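Local coordinates for Di-haem cytochrome c peroxidase family protein (Burkholderia thailandensis E264, PDB 6NX0), which probably works as a diheme peroxidase, reducing hydrogen peroxide with electrons passed between two covalently bound c-type hemes, at residues P205-D210 with A218-K223. Residues are numbered along the deposited sequence; the frame is centred on the assembly and turned at random.
Sequences PLFDPD and AALMRK. With HEC (heme c), chain B.
Leu206 and Phe207 meet Leu220 where two consecutive helices, 203-207 and 217-225, joined by a short loop, pack together beside a heme c of this diheme peroxidase fold. The contact is purely apolar and small, and it turns on one methyl: Leu220 CD2 stands 4.0 Å from Leu206 CD1 and 3.9 Å from Phe207 CZ, approaching the ring obliquely. Leu220 holds its CG anti to the backbone N (chi1 178°), which carries the branch out to the other helix, and it crosses both partners at about a right angle. CB of Leu206 sits over the centre of the Phe207 ring, 3.9 Å above its plane and on the same side as Leu220 CD2, while Val249 and Leu252 of helix 245-260 pack against Phe207 and Leu220 respectively.

Polar bonds lie at the flanks. Past the helix end, Asp208 OD1 accepts from Asp210 N at 2.9 Å in an Asx turn, the donor lying 44° out of the carboxylate plane; Asp208 OD2 forms a salt bridge with Arg157. Lys223 NZ forms a salt bridge with Glu116 and a hydrogen bond with OD1 of Asn214, whose ND2 bonds Leu206 O, so this loop residue ties the two segments together.

Toward the heme the packing is again apolar. Pro205 lies on the face where a water binds the iron (heme FE to water O 2.2 Å), and Pro205 CB rests 3.5 Å from heme CHC.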
ATOM      1  N   PRO A 205      12.560  -5.599   2.820  1.00 10.29           N
ATOM      2  CA  PRO A 205      13.366  -4.484   3.347  1.00  9.92           C
ATOM      3  C   PRO A 205      14.648  -4.926   4.027  1.00 11.37           C
ATOM      4  O   PRO A 205      15.663  -4.236   3.909  1.00 10.28           O
ATOM      5  CB  PRO A 205      12.411  -3.801   4.338  1.00 11.66           C
ATOM      6  CG  PRO A 205      11.337  -4.808   4.619  1.00 12.05           C
ATOM      7  CD  PRO A 205      11.177  -5.550   3.332  1.00  9.83           C
ATOM      8  N   LEU A 206      14.643  -6.066   4.729  1.00  8.83           N
ATOM      9  CA  LEU A 206      15.837  -6.468   5.469  1.00 10.35           C
ATOM     10  C   LEU A 206      17.035  -6.695   4.550  1.00  9.65           C
ATOM     11  O   LEU A 206      18.157  -6.354   4.911  1.00 10.67           O
ATOM     12  CB  LEU A 206      15.566  -7.721   6.294  1.00 10.84           C
ATOM     13  CG  LEU A 206      14.744  -7.533   7.571  1.00 11.89           C
ATOM     14  CD1 LEU A 206      14.353  -8.893   8.119  1.00 13.41           C
ATOM     15  CD2 LEU A 206      15.488  -6.707   8.624  1.00 11.38           C
ATOM     16  N   PHE A 207      16.827  -7.308   3.374  1.00  9.92           N
ATOM     17  CA  PHE A 207      17.959  -7.739   2.553  1.00  9.03           C
ATOM     18  C   PHE A 207      18.121  -6.945   1.266  1.00 13.20           C
ATOM     19  O   PHE A 207      19.087  -7.183   0.534  1.00 16.02           O
ATOM     20  CB  PHE A 207      17.846  -9.242   2.280  1.00 12.57           C
ATOM     21  CG  PHE A 207      17.734 -10.029   3.538  1.00 11.22           C
ATOM     22  CD1 PHE A 207      18.768  -9.992   4.453  1.00 14.27           C
ATOM     23  CD2 PHE A 207      16.594 -10.745   3.841  1.00 12.55           C
ATOM     24  CE1 PHE A 207      18.693 -10.708   5.651  1.00 13.87           C
ATOM     25  CE2 PHE A 207      16.506 -11.458   5.029  1.00 13.00           C
ATOM     26  CZ  PHE A 207      17.559 -11.427   5.935  1.00 12.01           C
ATOM     27  N   ASP A 208      17.280  -5.941   1.037  1.00 11.26           N
ATOM     28  CA  ASP A 208      17.382  -5.101  -0.154  1.00 11.29           C
ATOM     29  C   ASP A 208      18.549  -4.139   0.014  1.00 11.53           C
ATOM     30  O   ASP A 208      18.565  -3.361   0.976  1.00 10.57           O
ATOM     31  CB  ASP A 208      16.056  -4.366  -0.317  1.00 12.63           C
ATOM     32  CG  ASP A 208      15.927  -3.571  -1.604  1.00 21.98           C
ATOM     33  OD1 ASP A 208      16.930  -3.201  -2.238  1.00 17.96           O
ATOM     34  OD2 ASP A 208      14.748  -3.290  -1.949  1.00 27.51           O
ATOM     35  N   PRO A 209      19.527  -4.130  -0.888  1.00 11.27           N
ATOM     36  CA  PRO A 209      20.633  -3.179  -0.725  1.00 10.66           C
ATOM     37  C   PRO A 209      20.196  -1.724  -0.814  1.00 14.52           C
ATOM     38  O   PRO A 209      20.947  -0.853  -0.354  1.00 14.43           O
ATOM     39  CB  PRO A 209      21.609  -3.532  -1.860  1.00 13.93           C
ATOM     40  CG  PRO A 209      20.896  -4.480  -2.720  1.00 19.01           C
ATOM     41  CD  PRO A 209      19.765  -5.086  -1.976  1.00 13.51           C
ATOM     42  N   ASP A 210      19.039  -1.437  -1.406  1.00 13.07           N
ATOM     43  CA  ASP A 210      18.528  -0.072  -1.512  1.00 15.09           C
ATOM     44  C   ASP A 210      17.683   0.314  -0.307  1.00 14.44           C
ATOM     45  O   ASP A 210      17.283   1.477  -0.195  1.00 14.17           O
ATOM     46  CB  ASP A 210      17.706   0.087  -2.796  1.00 18.70           C
ATOM     47  CG  ASP A 210      18.570   0.026  -4.069  1.00 24.35           C
ATOM     48  OD1 ASP A 210      19.739   0.443  -4.006  1.00 26.53           O
ATOM     49  OD2 ASP A 210      18.064  -0.451  -5.101  1.00 36.19           O
ATOM     50  N   ALA A 218      22.296 -15.025   6.950  1.00 12.90           N
ATOM     51  CA  ALA A 218      23.362 -15.497   7.829  1.00 12.33           C
ATOM     52  C   ALA A 218      24.045 -14.346   8.553  1.00 14.00           C
ATOM     53  O   ALA A 218      24.371 -14.448   9.751  1.00 14.97           O
ATOM     54  CB  ALA A 218      24.377 -16.300   7.021  1.00 16.78           C
ATOM     55  N   ALA A 219      24.306 -13.247   7.836  1.00 12.98           N
ATOM     56  CA  ALA A 219      24.924 -12.087   8.459  1.00 12.77           C
ATOM     57  C   ALA A 219      23.987 -11.460   9.481  1.00 12.84           C
ATOM     58  O   ALA A 219      24.414 -11.076  10.577  1.00 12.02           O
ATOM     59  CB  ALA A 219      25.305 -11.064   7.381  1.00 14.02           C
ATOM     60  N   LEU A 220      22.716 -11.320   9.120  1.00 12.04           N
ATOM     61  CA  LEU A 220      21.773 -10.693  10.037  1.00 11.25           C
ATOM     62  C   LEU A 220      21.610 -11.528  11.289  1.00 11.86           C
ATOM     63  O   LEU A 220      21.525 -10.986  12.399  1.00 10.57           O
ATOM     64  CB  LEU A 220      20.433 -10.488   9.342  1.00 11.18           C
ATOM     65  CG  LEU A 220      19.319  -9.882  10.208  1.00 12.11           C
ATOM     66  CD1 LEU A 220      19.731  -8.473  10.695  1.00 13.02           C
ATOM     67  CD2 LEU A 220      17.990  -9.865   9.474  1.00 14.54           C
ATOM     68  N   MET A 221      21.554 -12.848  11.131  1.00 12.03           N
ATOM     69  CA  MET A 221      21.423 -13.743  12.279  1.00 11.04           C
ATOM     70  C   MET A 221      22.565 -13.544  13.252  1.00 11.09           C
ATOM     71  O   MET A 221      22.354 -13.440  14.467  1.00 11.06           O
ATOM     72  CB  MET A 221      21.389 -15.191  11.788  1.00 10.35           C
ATOM     73  CG  MET A 221      21.429 -16.253  12.864  1.00 12.67           C
ATOM     74  SD  MET A 221      21.729 -17.873  12.151  1.00 15.07           S
ATOM     75  CE  MET A 221      23.490 -17.783  11.826  1.00 18.31           C
ATOM     76  N   ARG A 222      23.796 -13.500  12.735  1.00  9.55           N
ATOM     77  CA  ARG A 222      24.958 -13.348  13.592  1.00 12.58           C
ATOM     78  C   ARG A 222      24.938 -12.010  14.295  1.00 13.02           C
ATOM     79  O   ARG A 222      25.255 -11.918  15.482  1.00 13.33           O
ATOM     80  CB  ARG A 222      26.238 -13.483  12.776  1.00 14.41           C
ATOM     81  CG  ARG A 222      26.565 -14.915  12.383  1.00 20.45           C
ATOM     82  CD  ARG A 222      27.716 -14.974  11.374  1.00 17.97           C
ATOM     83  NE  ARG A 222      28.215 -16.346  11.272  1.00 23.09           N
ATOM     84  CZ  ARG A 222      27.612 -17.317  10.593  1.00 28.63           C
ATOM     85  NH1 ARG A 222      26.473 -17.086   9.944  1.00 23.34           N
ATOM     86  NH2 ARG A 222      28.155 -18.529  10.561  1.00 24.45           N
ATOM     87  N   LYS A 223      24.536 -10.962  13.580  1.00 10.52           N
ATOM     88  CA  LYS A 223      24.444  -9.648  14.191  1.00 11.04           C
ATOM     89  C   LYS A 223      23.411  -9.634  15.319  1.00 11.08           C
ATOM     90  O   LYS A 223      23.699  -9.199  16.443  1.00 12.16           O
ATOM     91  CB  LYS A 223      24.101  -8.625  13.110  1.00 10.22           C
ATOM     92  CG  LYS A 223      23.914  -7.221  13.668  1.00 13.37           C
ATOM     93  CD  LYS A 223      23.840  -6.181  12.562  1.00 13.92           C
ATOM     94  CE  LYS A 223      22.663  -6.365  11.620  1.00 14.67           C
ATOM     95  NZ  LYS A 223      22.540  -5.189  10.696  1.00 13.56           N
TER
HETATM   96 FE   HEC B 601       8.360  -1.305   4.536  1.00  9.09          FE
HETATM   97  CHA HEC B 601       5.982  -1.948   2.099  1.00  8.80           C
HETATM   98  CHB HEC B 601       6.809  -3.504   6.607  1.00  9.78           C
HETATM   99  CHC HEC B 601      11.159  -1.434   6.529  1.00  8.13           C
HETATM  100  CHD HEC B 601      10.040   0.799   2.388  1.00 10.45           C
HETATM  101  NA  HEC B 601       6.667  -2.420   4.408  1.00  8.03           N
HETATM  102  C1A HEC B 601       5.844  -2.574   3.311  1.00  8.73           C
HETATM  103  C2A HEC B 601       4.769  -3.458   3.666  1.00  7.17           C
HETATM  104  C3A HEC B 601       4.944  -3.799   4.951  1.00  7.48           C
HETATM  105  C4A HEC B 601       6.187  -3.234   5.411  1.00  8.09           C
HETATM  106  CMA HEC B 601       4.117  -4.796   5.753  1.00 10.25           C
HETATM  107  CAA HEC B 601       3.644  -3.911   2.716  1.00 10.89           C
HETATM  108  CBA HEC B 601       2.419  -3.032   2.897  1.00 10.77           C
HETATM  109  CGA HEC B 601       1.331  -3.311   1.893  1.00 13.90           C
HETATM  110  O1A HEC B 601       0.224  -2.733   2.103  1.00 12.21           O
HETATM  111  O2A HEC B 601       1.608  -3.969   0.843  1.00 11.92           O
HETATM  112  NB  HEC B 601       8.912  -2.288   6.223  1.00  8.88           N
HETATM  113  C1B HEC B 601       8.108  -3.184   6.914  1.00  9.30           C
HETATM  114  C2B HEC B 601       8.855  -3.670   8.043  1.00 10.00           C
HETATM  115  C3B HEC B 601      10.099  -3.183   7.974  1.00  8.49           C
HETATM  116  C4B HEC B 601      10.138  -2.277   6.851  1.00  8.65           C
HETATM  117  CMB HEC B 601       8.296  -4.650   9.078  1.00 10.83           C
HETATM  118  CAB HEC B 601      11.273  -3.382   8.953  1.00  8.77           C
HETATM  119  CBB HEC B 601      11.750  -4.855   8.896  1.00 10.92           C
HETATM  120  NC  HEC B 601      10.214  -0.465   4.479  1.00  7.89           N
HETATM  121  C1C HEC B 601      11.203  -0.617   5.442  1.00  7.26           C
HETATM  122  C2C HEC B 601      12.205   0.391   5.177  1.00  9.92           C
HETATM  123  C3C HEC B 601      11.903   1.049   4.055  1.00  9.03           C
HETATM  124  C4C HEC B 601      10.653   0.494   3.575  1.00  8.19           C
HETATM  125  CMC HEC B 601      13.365   0.714   6.133  1.00  9.50           C
HETATM  126  CAC HEC B 601      12.479   2.396   3.584  1.00  9.41           C
HETATM  127  CBC HEC B 601      13.935   2.260   3.119  1.00  8.73           C
HETATM  128  ND  HEC B 601       8.032  -0.659   2.640  1.00  8.40           N
HETATM  129  C1D HEC B 601       8.863   0.246   1.949  1.00  8.39           C
HETATM  130  C2D HEC B 601       8.355   0.386   0.609  1.00  7.21           C
HETATM  131  C3D HEC B 601       7.165  -0.498   0.501  1.00  9.64           C
HETATM  132  C4D HEC B 601       7.011  -1.113   1.791  1.00  8.53           C
HETATM  133  CMD HEC B 601       9.004   1.182  -0.506  1.00  9.29           C
HETATM  134  CAD HEC B 601       6.295  -0.738  -0.748  1.00  9.51           C
HETATM  135  CBD HEC B 601       7.116  -1.591  -1.687  1.00  9.76           C
HETATM  136  CGD HEC B 601       6.291  -2.241  -2.784  1.00 13.01           C
HETATM  137  O1D HEC B 601       5.064  -2.006  -2.828  1.00 13.68           O
HETATM  138  O2D HEC B 601       6.936  -2.920  -3.633  1.00 13.74           O
HETATM  139  O   HOH W   1       9.292  -2.907   3.371  1.00 21.79           O